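Local coordinates for uncharacterized conserved protein (Staphylococcus epidermidis, PDB 3FRM), which is of unknown function but carries a GNAT-type acetyltransferase domain, and so probably transfers an acetyl group from acetyl-CoA to an acceptor not yet identified, at residues G177-I182 with D191-L196; N130-V135 with R166-V171. All coordinates share one frame; numbering follows the deposited sequence.

Counted from the N terminus, interaction 2 comes first: segment 130-135, on helix 129-136, packs on segment 166-171, on strand 165-171, closing a loop of 30 residues that includes helix 145-158 and the sodium-binding residues. The chain then turns directly into strand 174-183, which pairs with strand 188-195 in interaction 1, a hairpin contact with only eight residues between its segments. The two contacts follow in series, neither nested nor crossed, but they touch. Strands 165-171 and 174-183 are neighbours in one sheet, and Tyr132 of the helix reaches Asp180 of the hairpin. Together they fasten a helix to one face of the GNAT-type sheet and continue the sheet strand by strand.

Interaction 1 (G177-I182 with D191-L196); sequences GIVDII and DGFGVL
Val179 lays its CG2 methyl against the root of the Phe193 side chain, 3.9 Å from Phe193 CB, while Val179 CB lies 4.1 Å from Phe193 CD1. The two side chains cross obliquely. With CG anti to the backbone N (chi1 171°), Phe193 sets its ring beside Val179 CB; valine, being beta-branched, suits the extended strand and presents a methyl to Phe193 CB. Both residues also touch Ile208 of helix 204-216. Ile178 points to the other face of the sheet, against Tyr132, Val135 and Tyr136; its partner Gly194 has no side chain to compete there. This antiparallel pair is hydrogen-bonded in both directions, Ile178 N to Gly194 O at 2.8 Å and Gly194 N to Ile178 O at 3.1 Å. The second donor approaches from above the carbonyl plane, and the same carbonyl oxygen, Ile178 O, also receives Phe193 CA at 3.4 Å in a CA-H...O contact. Two residues along, Asp180 pairs with Asp191 and not with Gly192, as an unbroken register from Ile178-Gly194 would give: strand 188-195 carries one extra residue, a beta bulge. Gly192 sits in it with a positive phi of 73°, a conformation glycine adopts easily. In GNAT proteins a bulge in this strand, just before the Q/R-x-x-G-x-G/A loop that begins here at Gln200, accompanies its splaying from the next parallel strand, where acetyl-CoA binds; the same is probable here. A sulfate, probably from the crystallisation liquor, lies near Val195 and may mark this pocket. Beyond the bulge, Asp180 N meets Asp191 O at 2.9 Å, almost along the C=O axis (172°), and Asp191 N returns to Asp180 O at 3.0 Å. The Asp180 carboxylate is buried, and its OD2 is hydrogen-bonded to Tyr132 OH.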
loop_
_atom_site.group_PDB
_atom_site.type_symbol
_atom_site.label_atom_id
_atom_site.label_comp_id
_atom_site.label_asym_id
_atom_site.label_seq_id
_atom_site.Cartn_x
_atom_site.Cartn_y
_atom_site.Cartn_z
ATOM N N GLY A 177 2.842 16.021 13.738
ATOM C CA GLY A 177 2.282 15.792 12.385
ATOM C C GLY A 177 2.703 16.893 11.416
ATOM O O GLY A 177 2.797 18.056 11.802
ATOM N N ILE A 178 2.964 16.560 10.161
ATOM C CA ILE A 178 3.261 17.615 9.187
ATOM C C ILE A 178 2.572 17.396 7.835
ATOM O O ILE A 178 2.115 16.274 7.500
ATOM C CB ILE A 178 4.832 17.876 9.021
ATOM C CG1 ILE A 178 5.517 16.618 8.497
ATOM C CG2 ILE A 178 5.480 18.352 10.373
ATOM C CD1 ILE A 178 7.078 16.842 8.214
ATOM N N VAL A 179 2.458 18.455 7.041
ATOM C CA VAL A 179 2.027 18.239 5.669
ATOM C C VAL A 179 2.405 19.477 4.924
ATOM O O VAL A 179 2.470 20.535 5.527
ATOM C CB VAL A 179 0.478 17.953 5.582
ATOM C CG1 VAL A 179 -0.394 19.153 6.192
ATOM C CG2 VAL A 179 0.065 17.554 4.172
ATOM N N ASP A 180 2.675 19.309 3.640
ATOM C CA ASP A 180 2.835 20.375 2.658
ATOM C C ASP A 180 1.572 20.538 1.815
ATOM O O ASP A 180 0.933 19.559 1.465
ATOM C CB ASP A 180 3.909 19.968 1.682
ATOM C CG ASP A 180 5.230 19.905 2.319
ATOM O OD1 ASP A 180 6.230 19.974 1.583
ATOM O OD2 ASP A 180 5.288 19.832 3.567
ATOM N N ILE A 181 1.253 21.785 1.482
ATOM C CA ILE A 181 0.130 22.072 0.645
ATOM C C ILE A 181 0.535 23.021 -0.445
ATOM O O ILE A 181 1.227 24.005 -0.207
ATOM C CB ILE A 181 -1.127 22.622 1.420
ATOM C CG1 ILE A 181 -0.741 23.718 2.390
ATOM C CG2 ILE A 181 -1.790 21.516 2.198
ATOM C CD1 ILE A 181 -0.370 23.219 3.802
ATOM N N ILE A 182 0.061 22.683 -1.637
ATOM C CA ILE A 182 0.297 23.426 -2.847
ATOM C C ILE A 182 -1.080 23.829 -3.325
ATOM O O ILE A 182 -1.925 22.971 -3.677
ATOM C CB ILE A 182 0.987 22.563 -3.940
ATOM C CG1 ILE A 182 2.348 22.068 -3.486
ATOM C CG2 ILE A 182 1.138 23.323 -5.250
ATOM C CD1 ILE A 182 2.323 20.575 -3.152
ATOM N N ASP A 191 1.148 16.860 0.152
ATOM C CA ASP A 191 2.332 16.131 -0.126
ATOM C C ASP A 191 3.115 16.068 1.173
ATOM O O ASP A 191 3.071 16.994 1.988
ATOM C CB ASP A 191 3.147 16.886 -1.185
ATOM C CG ASP A 191 4.305 16.077 -1.719
ATOM O OD1 ASP A 191 5.450 16.604 -1.685
ATOM O OD2 ASP A 191 4.102 14.913 -2.147
ATOM N N GLY A 192 3.822 14.967 1.376
ATOM C CA GLY A 192 4.760 14.868 2.494
ATOM C C GLY A 192 4.025 14.720 3.808
ATOM O O GLY A 192 4.551 15.082 4.843
ATOM N N PHE A 193 2.795 14.188 3.765
ATOM C CA PHE A 193 2.017 14.051 4.980
ATOM C C PHE A 193 2.628 12.998 5.919
ATOM O O PHE A 193 2.955 11.911 5.501
ATOM C CB PHE A 193 0.575 13.733 4.642
ATOM C CG PHE A 193 -0.238 13.359 5.828
ATOM C CD1 PHE A 193 -1.151 14.255 6.371
ATOM C CD2 PHE A 193 -0.076 12.111 6.430
ATOM C CE1 PHE A 193 -1.918 13.900 7.465
ATOM C CE2 PHE A 193 -0.790 11.765 7.561
ATOM C CZ PHE A 193 -1.716 12.667 8.091
ATOM N N GLY A 194 2.792 13.303 7.189
ATOM C CA GLY A 194 3.105 12.222 8.105
ATOM C C GLY A 194 2.876 12.562 9.563
ATOM O O GLY A 194 2.984 13.727 9.996
ATOM N N VAL A 195 2.581 11.526 10.328
ATOM C CA VAL A 195 2.348 11.632 11.739
ATOM C C VAL A 195 3.351 10.680 12.400
ATOM O O VAL A 195 3.576 9.591 11.915
ATOM C CB VAL A 195 0.905 11.217 12.028
ATOM C CG1 VAL A 195 0.622 11.181 13.512
ATOM C CG2 VAL A 195 -0.068 12.172 11.350
ATOM N N LEU A 196 3.949 11.081 13.510
ATOM C CA LEU A 196 4.937 10.238 14.210
ATOM C C LEU A 196 4.268 8.937 14.631
ATOM O O LEU A 196 3.083 8.934 15.028
ATOM C CB LEU A 196 5.438 10.940 15.492
ATOM C CG LEU A 196 6.135 12.281 15.410
ATOM C CD1 LEU A 196 6.425 12.801 16.815
ATOM C CD2 LEU A 196 7.468 12.097 14.601
#

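Interaction 2 (N130-V135 with R166-V171); sequences NDYLHV and RLVAYV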
loop_
_atom_site.group_PDB
_atom_site.type_symbol
_atom_site.label_atom_id
_atom_site.label_comp_id
_atom_site.label_asym_id
_atom_site.label_seq_id
_atom_site.Cartn_x
_atom_site.Cartn_y
_atom_site.Cartn_z
ATOM N N ASN A 130 11.687 24.471 12.840
ATOM C CA ASN A 130 12.478 23.379 13.409
ATOM C C ASN A 130 11.589 22.242 13.951
ATOM O O ASN A 130 12.011 21.073 13.942
ATOM C CB ASN A 130 13.446 23.851 14.498
ATOM C CG ASN A 130 14.765 24.426 13.935
ATOM O OD1 ASN A 130 15.100 25.560 14.238
ATOM N ND2 ASN A 130 15.504 23.654 13.115
ATOM N N ASP A 131 10.383 22.570 14.426
ATOM C CA ASP A 131 9.449 21.555 14.825
ATOM C C ASP A 131 8.982 20.783 13.610
ATOM O O ASP A 131 8.713 19.598 13.701
ATOM C CB ASP A 131 8.200 22.163 15.506
ATOM C CG ASP A 131 8.496 22.723 16.883
ATOM O OD1 ASP A 131 7.746 23.642 17.281
ATOM O OD2 ASP A 131 9.455 22.266 17.561
ATOM N N TYR A 132 8.828 21.458 12.481
ATOM C CA TYR A 132 8.414 20.785 11.277
ATOM C C TYR A 132 9.521 19.765 10.913
ATOM O O TYR A 132 9.270 18.574 10.728
ATOM C CB TYR A 132 8.150 21.819 10.168
ATOM C CG TYR A 132 8.001 21.235 8.797
ATOM C CD1 TYR A 132 6.747 21.016 8.263
ATOM C CD2 TYR A 132 9.136 20.924 8.001
ATOM C CE1 TYR A 132 6.576 20.486 6.997
ATOM C CE2 TYR A 132 8.985 20.360 6.666
ATOM C CZ TYR A 132 7.666 20.144 6.199
ATOM O OH TYR A 132 7.396 19.593 4.948
ATOM N N LEU A 133 10.755 20.229 10.883
ATOM C CA LEU A 133 11.869 19.353 10.476
ATOM C C LEU A 133 12.092 18.222 11.450
ATOM O O LEU A 133 12.454 17.107 11.067
ATOM C CB LEU A 133 13.130 20.150 10.320
ATOM C CG LEU A 133 13.026 21.137 9.175
ATOM C CD1 LEU A 133 14.293 22.007 9.262
ATOM C CD2 LEU A 133 12.894 20.382 7.829
ATOM N N HIS A 134 11.801 18.504 12.703
ATOM C CA HIS A 134 11.852 17.491 13.711
ATOM C C HIS A 134 10.962 16.294 13.403
ATOM O O HIS A 134 11.372 15.150 13.593
ATOM C CB HIS A 134 11.466 18.086 15.057
ATOM C CG HIS A 134 11.454 17.077 16.148
ATOM N ND1 HIS A 134 10.286 16.508 16.619
ATOM C CD2 HIS A 134 12.469 16.480 16.816
ATOM C CE1 HIS A 134 10.582 15.622 17.552
ATOM N NE2 HIS A 134 11.900 15.589 17.693
ATOM N N VAL A 135 9.747 16.545 12.931
ATOM C CA VAL A 135 8.858 15.449 12.599
ATOM C C VAL A 135 9.385 14.764 11.336
ATOM O O VAL A 135 9.436 13.525 11.211
ATOM C CB VAL A 135 7.424 15.955 12.351
ATOM C CG1 VAL A 135 6.527 14.789 11.820
ATOM C CG2 VAL A 135 6.857 16.629 13.609
ATOM N N ARG A 166 3.119 25.018 4.644
ATOM C CA ARG A 166 3.348 23.853 5.475
ATOM C C ARG A 166 2.650 23.901 6.825
ATOM O O ARG A 166 2.472 24.976 7.419
ATOM C CB ARG A 166 4.838 23.627 5.647
ATOM C CG ARG A 166 5.554 23.390 4.348
ATOM C CD ARG A 166 7.015 23.702 4.513
ATOM N NE ARG A 166 7.799 23.154 3.427
ATOM C CZ ARG A 166 8.170 23.831 2.356
ATOM N NH1 ARG A 166 7.847 25.116 2.222
ATOM N NH2 ARG A 166 8.839 23.190 1.405
ATOM N N LEU A 167 2.225 22.728 7.303
ATOM C CA LEU A 167 1.609 22.620 8.622
ATOM C C LEU A 167 2.355 21.743 9.647
ATOM O O LEU A 167 2.928 20.756 9.281
ATOM C CB LEU A 167 0.183 22.140 8.442
ATOM C CG LEU A 167 -0.631 23.139 7.618
ATOM C CD1 LEU A 167 -1.985 22.546 7.206
ATOM C CD2 LEU A 167 -0.806 24.473 8.334
ATOM N N VAL A 168 2.343 22.121 10.923
ATOM C CA VAL A 168 2.833 21.273 12.001
ATOM C C VAL A 168 1.697 21.177 12.976
ATOM O O VAL A 168 1.128 22.210 13.369
ATOM C CB VAL A 168 4.031 21.914 12.785
ATOM C CG1 VAL A 168 4.508 21.014 13.940
ATOM C CG2 VAL A 168 5.176 22.188 11.881
ATOM N N ALA A 169 1.361 19.943 13.358
ATOM C CA ALA A 169 0.395 19.706 14.421
ATOM C C ALA A 169 1.126 19.428 15.727
ATOM O O ALA A 169 2.216 18.762 15.728
ATOM C CB ALA A 169 -0.498 18.556 14.083
ATOM N N TYR A 170 0.540 19.936 16.824
ATOM C CA TYR A 170 1.069 19.696 18.154
ATOM C C TYR A 170 0.025 19.053 19.008
ATOM O O TYR A 170 -1.147 19.458 18.991
ATOM C CB TYR A 170 1.500 20.988 18.868
ATOM C CG TYR A 170 2.572 21.800 18.191
ATOM C CD1 TYR A 170 3.854 21.897 18.752
ATOM C CD2 TYR A 170 2.317 22.483 16.999
ATOM C CE1 TYR A 170 4.874 22.634 18.150
ATOM C CE2 TYR A 170 3.337 23.227 16.372
ATOM C CZ TYR A 170 4.607 23.311 16.974
ATOM O OH TYR A 170 5.590 24.075 16.394
ATOM N N VAL A 171 0.480 18.075 19.794
ATOM C CA VAL A 171 -0.290 17.546 20.932
ATOM C C VAL A 171 0.572 17.797 22.146
ATOM O O VAL A 171 1.783 17.463 22.151
ATOM C CB VAL A 171 -0.606 16.040 20.771
ATOM C CG1 VAL A 171 -1.421 15.540 21.951
ATOM C CG2 VAL A 171 -1.357 15.831 19.497
#
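Tyr132 contributes the largest share of this contact, packing on Val168 and Arg166, while Tyr170 is the polar partner of Asp131. Tyr170 leaves the strand with CG anti to the carbonyl carbon (chi1 -60°), which swings its hydroxyl toward the helix. There Tyr170 OH donates to Asp131 OD1 at 2.4 Å, a very short bond that uses the anti lone pair of the carboxylate. OD1 lies at the edge of the Tyr170 ring, near its plane, yet the carboxylate and ring planes are 81° apart. The carboxylate charge would probably polarise the hydroxyl. Tyr132 instead has CG anti to the backbone N (chi1 167°), and its ring meets Arg166. The aliphatic part of Arg166, extended from CG to NE, runs past this ring: Arg166 CB is 3.8 Å from Tyr132 CE1, and CD lies over one face, offset toward the rim. The guanidinium is turned nearly at right angles to the ring, with Tyr132 OH at its edge, so the two do not stack. Arg166 NH1 is hydrogen-bonded to Asp162 of the sodium site, whereas the buried NE has only a long, weak ion pair with Asp180, the residue that also binds Tyr132 OH. Between the polar ends sits Val168, whose compact branches suit the close approach: CG2 comes to 3.5 Å from Tyr132 CB, and CG1 to 4.2 Å from Asp131 CB. The helix segment crosses the strand segment at nearly a right angle. Ile155 of helix 145-158 touches both Tyr132 and Arg166, strand 174-183 flanks the contact through Pro175 and Ile178, and helix 204-216 packs against Leu167 and Ala169 on the opposite face of the sheet.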